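Local coordinates for protein geranyltranstransferase (Legionella pneumophila subsp. pneumophila, PDB 3LOM) that probably makes farnesyl diphosphate, and perhaps geranylgeranyl diphosphate, by magnesium-dependent prenyl chain elongation in isoprenoid biosynthesis, at residues A[16-27]-A[69-80]. Numbering follows the deposited sequence.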
# COMPACT_ATOMS: atom_id res chain seq x y z
N TYR A 16 -0.95 -11.92 -24.62
CA TYR A 16 -1.35 -11.56 -23.26
C TYR A 16 -0.46 -10.48 -22.63
O TYR A 16 -0.98 -9.62 -21.92
CB TYR A 16 -1.46 -12.80 -22.36
CG TYR A 16 -2.80 -13.51 -22.43
CD1 TYR A 16 -4.00 -12.79 -22.47
CD2 TYR A 16 -2.88 -14.91 -22.44
CE1 TYR A 16 -5.23 -13.44 -22.52
CE2 TYR A 16 -4.11 -15.56 -22.49
CZ TYR A 16 -5.28 -14.82 -22.53
OH TYR A 16 -6.50 -15.47 -22.58
N THR A 17 0.85 -10.52 -22.89
CA THR A 17 1.77 -9.45 -22.47
C THR A 17 1.38 -8.11 -23.12
O THR A 17 1.20 -7.10 -22.42
CB THR A 17 3.25 -9.77 -22.83
OG1 THR A 17 3.61 -11.04 -22.26
CG2 THR A 17 4.20 -8.69 -22.31
N GLN A 18 1.25 -8.13 -24.45
CA GLN A 18 0.83 -6.96 -25.25
C GLN A 18 -0.46 -6.34 -24.73
O GLN A 18 -0.54 -5.12 -24.58
CB GLN A 18 0.65 -7.34 -26.72
CG GLN A 18 1.95 -7.56 -27.50
CD GLN A 18 1.69 -8.01 -28.94
OE1 GLN A 18 2.18 -9.06 -29.36
NE2 GLN A 18 0.92 -7.22 -29.68
N ARG A 19 -1.45 -7.19 -24.45
CA ARG A 19 -2.74 -6.76 -23.89
C ARG A 19 -2.56 -6.11 -22.51
O ARG A 19 -3.15 -5.06 -22.22
CB ARG A 19 -3.73 -7.93 -23.81
CG ARG A 19 -4.98 -7.63 -23.00
CD ARG A 19 -6.09 -8.67 -23.14
NE ARG A 19 -7.32 -8.14 -22.56
CZ ARG A 19 -8.55 -8.39 -23.00
NH1 ARG A 19 -8.74 -9.18 -24.05
NH2 ARG A 19 -9.60 -7.84 -22.40
N HIS A 20 -1.70 -6.73 -21.70
CA HIS A 20 -1.43 -6.25 -20.34
C HIS A 20 -0.71 -4.90 -20.34
O HIS A 20 -1.09 -3.99 -19.58
CB HIS A 20 -0.65 -7.31 -19.54
CG HIS A 20 0.07 -6.76 -18.34
ND1 HIS A 20 -0.60 -6.25 -17.25
CD2 HIS A 20 1.39 -6.64 -18.07
CE1 HIS A 20 0.28 -5.83 -16.36
NE2 HIS A 20 1.49 -6.06 -16.83
N GLU A 21 0.31 -4.76 -21.18
CA GLU A 21 1.05 -3.50 -21.31
C GLU A 21 0.18 -2.35 -21.82
O GLU A 21 0.28 -1.22 -21.34
CB GLU A 21 2.26 -3.69 -22.22
CG GLU A 21 3.34 -4.59 -21.63
CD GLU A 21 4.49 -4.85 -22.58
OE1 GLU A 21 4.42 -4.40 -23.75
OE2 GLU A 21 5.47 -5.50 -22.17
N LEU A 22 -0.70 -2.68 -22.77
CA LEU A 22 -1.62 -1.72 -23.37
C LEU A 22 -2.66 -1.27 -22.35
O LEU A 22 -3.04 -0.09 -22.32
CB LEU A 22 -2.31 -2.36 -24.58
CG LEU A 22 -2.33 -1.72 -25.98
CD1 LEU A 22 -1.05 -0.95 -26.32
CD2 LEU A 22 -2.60 -2.81 -27.03
N TYR A 23 -3.09 -2.20 -21.50
CA TYR A 23 -4.05 -1.89 -20.44
C TYR A 23 -3.42 -1.03 -19.35
O TYR A 23 -4.10 -0.18 -18.78
CB TYR A 23 -4.69 -3.15 -19.85
CG TYR A 23 -5.82 -2.83 -18.89
CD1 TYR A 23 -5.61 -2.83 -17.50
CD2 TYR A 23 -7.09 -2.49 -19.36
CE1 TYR A 23 -6.65 -2.51 -16.62
CE2 TYR A 23 -8.12 -2.17 -18.49
CZ TYR A 23 -7.89 -2.18 -17.12
OH TYR A 23 -8.91 -1.87 -16.26
N LEU A 24 -2.14 -1.23 -19.06
CA LEU A 24 -1.43 -0.42 -18.06
C LEU A 24 -1.24 1.03 -18.50
O LEU A 24 -1.45 1.94 -17.69
CB LEU A 24 -0.07 -1.03 -17.69
CG LEU A 24 0.01 -1.86 -16.40
CD1 LEU A 24 1.43 -2.36 -16.18
CD2 LEU A 24 -0.48 -1.05 -15.19
N GLU A 25 -0.85 1.23 -19.76
CA GLU A 25 -0.71 2.56 -20.36
C GLU A 25 -1.97 3.39 -20.26
O GLU A 25 -1.93 4.52 -19.77
CB GLU A 25 -0.31 2.47 -21.84
CG GLU A 25 1.16 2.69 -22.11
CD GLU A 25 1.67 4.02 -21.58
OE1 GLU A 25 1.45 5.07 -22.22
OE2 GLU A 25 2.31 4.00 -20.52
N GLN A 26 -3.07 2.80 -20.71
CA GLN A 26 -4.38 3.44 -20.69
C GLN A 26 -4.73 3.85 -19.27
O GLN A 26 -5.08 5.00 -19.02
CB GLN A 26 -5.46 2.52 -21.26
CG GLN A 26 -5.45 2.39 -22.78
CD GLN A 26 -5.90 3.66 -23.50
OE1 GLN A 26 -5.38 4.00 -24.57
NE2 GLN A 26 -6.88 4.36 -22.93
N LEU A 27 -4.59 2.89 -18.36
CA LEU A 27 -4.80 3.08 -16.93
C LEU A 27 -3.98 4.24 -16.35
O LEU A 27 -4.53 5.13 -15.71
CB LEU A 27 -4.48 1.77 -16.20
CG LEU A 27 -4.67 1.59 -14.70
CD1 LEU A 27 -6.05 2.04 -14.25
CD2 LEU A 27 -4.45 0.12 -14.39
N GLN A 69 -12.63 -11.36 -19.47
CA GLN A 69 -11.27 -10.89 -19.74
C GLN A 69 -11.03 -9.44 -19.33
O GLN A 69 -9.90 -9.05 -19.09
CB GLN A 69 -10.88 -11.13 -21.19
CG GLN A 69 -10.46 -12.57 -21.48
CD GLN A 69 -9.26 -12.67 -22.40
OE1 GLN A 69 -8.30 -11.90 -22.28
NE2 GLN A 69 -9.31 -13.62 -23.33
N GLY A 70 -12.11 -8.66 -19.24
CA GLY A 70 -12.08 -7.30 -18.68
C GLY A 70 -11.69 -7.30 -17.21
O GLY A 70 -10.84 -6.51 -16.79
N VAL A 71 -12.31 -8.20 -16.44
CA VAL A 71 -11.97 -8.46 -15.03
C VAL A 71 -10.50 -8.90 -14.88
O VAL A 71 -9.77 -8.41 -14.01
CB VAL A 71 -12.94 -9.52 -14.40
CG1 VAL A 71 -12.50 -9.94 -12.98
CG2 VAL A 71 -14.37 -8.99 -14.38
N LEU A 72 -10.07 -9.80 -15.77
CA LEU A 72 -8.70 -10.31 -15.80
C LEU A 72 -7.64 -9.23 -16.01
O LEU A 72 -6.59 -9.28 -15.38
CB LEU A 72 -8.57 -11.41 -16.85
CG LEU A 72 -9.28 -12.72 -16.51
CD1 LEU A 72 -9.11 -13.75 -17.61
CD2 LEU A 72 -8.76 -13.25 -15.18
N ASP A 73 -7.93 -8.27 -16.89
CA ASP A 73 -7.06 -7.11 -17.12
C ASP A 73 -6.76 -6.36 -15.83
O ASP A 73 -5.61 -6.03 -15.55
CB ASP A 73 -7.70 -6.13 -18.11
CG ASP A 73 -7.79 -6.67 -19.52
OD1 ASP A 73 -6.86 -7.39 -19.95
OD2 ASP A 73 -8.79 -6.38 -20.20
N ILE A 74 -7.82 -6.12 -15.06
CA ILE A 74 -7.76 -5.37 -13.81
C ILE A 74 -6.96 -6.11 -12.74
O ILE A 74 -6.07 -5.52 -12.11
CB ILE A 74 -9.19 -5.07 -13.28
CG1 ILE A 74 -9.98 -4.28 -14.33
CG2 ILE A 74 -9.14 -4.32 -11.96
CD1 ILE A 74 -11.48 -4.43 -14.22
N ILE A 75 -7.26 -7.40 -12.56
CA ILE A 75 -6.60 -8.24 -11.56
C ILE A 75 -5.10 -8.35 -11.83
O ILE A 75 -4.29 -8.16 -10.92
CB ILE A 75 -7.25 -9.65 -11.42
CG1 ILE A 75 -8.71 -9.53 -10.94
CG2 ILE A 75 -6.44 -10.54 -10.44
CD1 ILE A 75 -9.46 -10.85 -10.82
N ALA A 76 -4.76 -8.60 -13.09
CA ALA A 76 -3.37 -8.68 -13.56
C ALA A 76 -2.59 -7.37 -13.45
O ALA A 76 -1.37 -7.38 -13.25
CB ALA A 76 -3.34 -9.18 -14.99
N ALA A 77 -3.29 -6.24 -13.59
CA ALA A 77 -2.66 -4.93 -13.46
C ALA A 77 -2.29 -4.68 -12.01
O ALA A 77 -1.16 -4.28 -11.72
CB ALA A 77 -3.60 -3.83 -13.97
N ALA A 78 -3.25 -4.93 -11.12
CA ALA A 78 -3.06 -4.81 -9.68
C ALA A 78 -1.93 -5.71 -9.16
O ALA A 78 -1.14 -5.29 -8.32
CB ALA A 78 -4.34 -5.13 -8.97
N LEU A 79 -1.85 -6.92 -9.69
CA LEU A 79 -0.76 -7.82 -9.34
C LEU A 79 0.60 -7.37 -9.80
O LEU A 79 1.57 -7.49 -9.04
CB LEU A 79 -1.00 -9.21 -9.91
CG LEU A 79 -1.28 -10.27 -8.86
CD1 LEU A 79 -1.90 -11.39 -9.59
CD2 LEU A 79 -0.02 -10.72 -8.15
N GLU A 80 0.69 -6.87 -11.03
CA GLU A 80 1.96 -6.36 -11.54
C GLU A 80 2.39 -5.10 -10.82
O GLU A 80 3.57 -4.96 -10.52
CB GLU A 80 1.94 -6.10 -13.04
CG GLU A 80 2.94 -6.94 -13.83
CD GLU A 80 4.30 -7.07 -13.18
OE1 GLU A 80 4.67 -8.20 -12.79
OE2 GLU A 80 5.01 -6.04 -13.06
O HOH W 1 -3.45 -6.58 -17.60
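Y23 of helix 5-28 lays its ring over D73 of helix 69-91 and turns an edge to A77, a worked example of steep helix packing in the all-helical isoprenoid synthase fold. The short axes cross at -77° and approach to 10.0 Å, bringing H20 close to D73 and L24 close to A77. The Y23 ring covers the bump made by D73: CB of D73 sits 3.7 Å from the ring centroid, almost on the normal, a CH-pi contact. The methyl of A77 is also touched by L24 and L27, filling the hollow among the three. Y23 OH passes CG1 of I74 at 3.3 Å and makes a weak hydrogen bond with R134.

Beside this apolar patch, R19 stretches out with CG anti to the backbone N (chi1 169°) and forms a side-on salt bridge with D73, NE to OD1 and NH2 to OD2; Y59 bonds OD1 as well, probably helping to fix the group's rotation. OE1 of Q69 lies over one face of the guanidinium, offset toward its rim. At the other end, NE2 of H20 comes 3.4 Å from CG of E80, while a water bonded to ND1 of H20 at 2.9 Å donates to the backbone O of D73 at 3.0 Å.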